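Local structure of alpha,alpha-trehalose-phosphate synthase (UDP-forming) (Burkholderia multivorans, 5UOF) at residues N91-P96 with A105-Q110. The protein belongs to glycosyltransferase family 20 and has the two-domain GT-B architecture of that clan. Residues are numbered along the deposited sequence; the frame is centred on the assembly and turned at random. Where two conformers were deposited one is given.
Sequences NATLWP and ARFDRQ. With EDO (1,2-ethanediol), chain J.
A kinked helix, 89-98, of this GT-B fold receives the extended chain 105-108 along its side, just before that chain turns into helix 109-127. P96 N has no hydrogen to give the preceding turn, where the helix kinks, which probably leaves the A92 carbonyl available to R106 N, which donates to A92 O at 3.0 Å and 161° at the hydrogen. That donor is tilted 33° from the carbonyl plane, and A105 CA adds a CA-H...O contact to A92 O at 3.4 Å. The ring of P96 packs on A105, with CG 4.1 Å from the A105 CB. Beyond the backbone bond, the R106 guanidinium turns back on its own chain, NH1 donating to A105 O and to D103 O. F107 packs on F89 and Y112, and reaches Y414 of the second subunit. D108 N-caps helix 109-127 through OD2, which accepts from E111 N. The T93 hydroxyl, anti to its own carbonyl carbon and beside the backbone N (chi1 -54°), is the branch that faces R106 O and F107 CA. Between the segments, one water accepts a hydrogen bond from T93 OG1 at 2.7 Å. The same water donates to R106 O at 2.9 Å and accepts a weak bond from D108 N at 3.1 Å.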
loop_
_atom_site.group_PDB
_atom_site.type_symbol
_atom_site.label_atom_id
_atom_site.label_comp_id
_atom_site.label_asym_id
_atom_site.label_seq_id
_atom_site.Cartn_x
_atom_site.Cartn_y
_atom_site.Cartn_z
ATOM N N ASN A 91 8.824 0.421 15.042
ATOM C CA ASN A 91 9.643 0.761 13.885
ATOM C C ASN A 91 9.790 -0.390 12.898
ATOM O O ASN A 91 10.029 -0.143 11.708
ATOM C CB ASN A 91 11.016 1.252 14.346
ATOM C CG ASN A 91 10.962 2.675 14.911
ATOM O OD1 ASN A 91 10.246 3.539 14.389
ATOM N ND2 ASN A 91 11.705 2.918 15.982
ATOM N N ALA A 92 9.636 -1.632 13.347
ATOM C CA ALA A 92 9.725 -2.763 12.432
ATOM C C ALA A 92 8.421 -3.051 11.711
ATOM O O ALA A 92 8.455 -3.662 10.642
ATOM C CB ALA A 92 10.173 -4.034 13.173
ATOM N N THR A 93 7.278 -2.643 12.269
ATOM C CA THR A 93 5.983 -2.974 11.678
ATOM C C THR A 93 5.141 -1.733 11.418
ATOM O O THR A 93 4.731 -1.505 10.282
ATOM C CB THR A 93 5.197 -3.949 12.582
ATOM O OG1 THR A 93 5.989 -5.100 12.867
ATOM C CG2 THR A 93 3.914 -4.401 11.895
ATOM N N LEU A 94 4.864 -0.928 12.446
ATOM C CA LEU A 94 3.973 0.219 12.286
ATOM C C LEU A 94 4.538 1.228 11.301
ATOM O O LEU A 94 3.897 1.583 10.303
ATOM C CB LEU A 94 3.744 0.904 13.634
ATOM C CG LEU A 94 2.778 0.241 14.596
ATOM C CD1 LEU A 94 2.502 1.160 15.774
ATOM C CD2 LEU A 94 1.498 -0.119 13.859
ATOM N N TRP A 95 5.746 1.711 11.576
ATOM C CA TRP A 95 6.328 2.745 10.721
ATOM C C TRP A 95 6.356 2.348 9.251
ATOM O O TRP A 95 5.865 3.131 8.421
ATOM C CB TRP A 95 7.726 3.130 11.225
ATOM C CG TRP A 95 8.281 4.317 10.488
ATOM C CD1 TRP A 95 8.186 5.626 10.858
ATOM C CD2 TRP A 95 8.989 4.298 9.246
ATOM N NE1 TRP A 95 8.799 6.428 9.921
ATOM C CE2 TRP A 95 9.296 5.637 8.921
ATOM C CE3 TRP A 95 9.389 3.280 8.374
ATOM C CZ2 TRP A 95 9.992 5.982 7.765
ATOM C CZ3 TRP A 95 10.078 3.625 7.223
ATOM C CH2 TRP A 95 10.375 4.970 6.934
ATOM N N PRO A 96 6.881 1.182 8.843
ATOM C CA PRO A 96 6.896 0.909 7.398
ATOM C C PRO A 96 5.507 0.776 6.794
ATOM O O PRO A 96 5.285 1.273 5.679
ATOM C CB PRO A 96 7.714 -0.388 7.280
ATOM C CG PRO A 96 7.657 -1.014 8.646
ATOM C CD PRO A 96 7.644 0.158 9.585
ATOM N N ALA A 105 7.888 -4.394 6.253
ATOM C CA ALA A 105 7.380 -4.707 7.579
ATOM C C ALA A 105 7.783 -6.114 7.992
ATOM O O ALA A 105 7.827 -7.038 7.169
ATOM C CB ALA A 105 5.859 -4.576 7.603
ATOM N N ARG A 106 8.086 -6.269 9.282
ATOM C CA ARG A 106 8.473 -7.554 9.876
ATOM C C ARG A 106 7.711 -7.700 11.190
ATOM O O ARG A 106 8.221 -7.340 12.256
ATOM C CB ARG A 106 9.983 -7.642 10.097
ATOM C CG ARG A 106 10.827 -7.421 8.836
ATOM C CD ARG A 106 10.641 -8.546 7.815
ATOM N NE ARG A 106 11.555 -8.404 6.675
ATOM C CZ ARG A 106 11.233 -7.864 5.500
ATOM N NH1 ARG A 106 10.005 -7.410 5.274
ATOM N NH2 ARG A 106 12.144 -7.784 4.538
ATOM N N PHE A 107 6.514 -8.277 11.132
ATOM C CA PHE A 107 5.730 -8.463 12.346
ATOM C C PHE A 107 6.246 -9.619 13.206
ATOM O O PHE A 107 6.552 -10.706 12.710
ATOM C CB PHE A 107 4.261 -8.703 12.012
ATOM C CG PHE A 107 3.440 -9.007 13.233
ATOM C CD1 PHE A 107 3.077 -7.987 14.107
ATOM C CD2 PHE A 107 3.052 -10.303 13.520
ATOM C CE1 PHE A 107 2.332 -8.259 15.262
ATOM C CE2 PHE A 107 2.314 -10.586 14.664
ATOM C CZ PHE A 107 1.945 -9.559 15.533
ATOM N N ASP A 108 6.306 -9.390 14.514
ATOM C CA ASP A 108 6.726 -10.422 15.454
ATOM C C ASP A 108 5.856 -10.338 16.700
ATOM O O ASP A 108 5.759 -9.277 17.319
ATOM C CB ASP A 108 8.206 -10.274 15.819
ATOM C CG ASP A 108 8.649 -11.279 16.864
ATOM O OD1 ASP A 108 8.960 -12.439 16.516
ATOM O OD2 ASP A 108 8.660 -10.912 18.041
ATOM N N ARG A 109 5.236 -11.460 17.073
ATOM C CA ARG A 109 4.298 -11.440 18.195
ATOM C C ARG A 109 4.958 -10.943 19.471
ATOM O O ARG A 109 4.352 -10.180 20.230
ATOM C CB ARG A 109 3.703 -12.830 18.425
ATOM C CG ARG A 109 2.633 -13.199 17.411
ATOM C CD ARG A 109 2.001 -14.579 17.714
ATOM N NE ARG A 109 1.056 -14.899 16.648
ATOM C CZ ARG A 109 0.365 -16.025 16.567
ATOM N NH1 ARG A 109 0.523 -16.960 17.486
ATOM N NH2 ARG A 109 -0.465 -16.216 15.545
ATOM N N GLN A 110 6.187 -11.388 19.748
ATOM C CA GLN A 110 6.793 -11.002 21.017
ATOM C C GLN A 110 7.141 -9.522 21.025
ATOM O O GLN A 110 7.021 -8.866 22.067
ATOM C CB GLN A 110 8.028 -11.855 21.309
ATOM C CG GLN A 110 7.753 -13.349 21.372
ATOM C CD GLN A 110 6.467 -13.687 22.106
ATOM O OE1 GLN A 110 6.238 -13.233 23.231
ATOM N NE2 GLN A 110 5.615 -14.488 21.466
HETATM C C1 EDO J . 12.208 4.798 11.707
HETATM O O1 EDO J . 12.242 3.373 11.830
HETATM C C2 EDO J . 12.500 5.163 10.260
HETATM O O2 EDO J . 13.738 4.563 9.862
HETATM O O HOH W 1 7.210 -6.484 14.859
#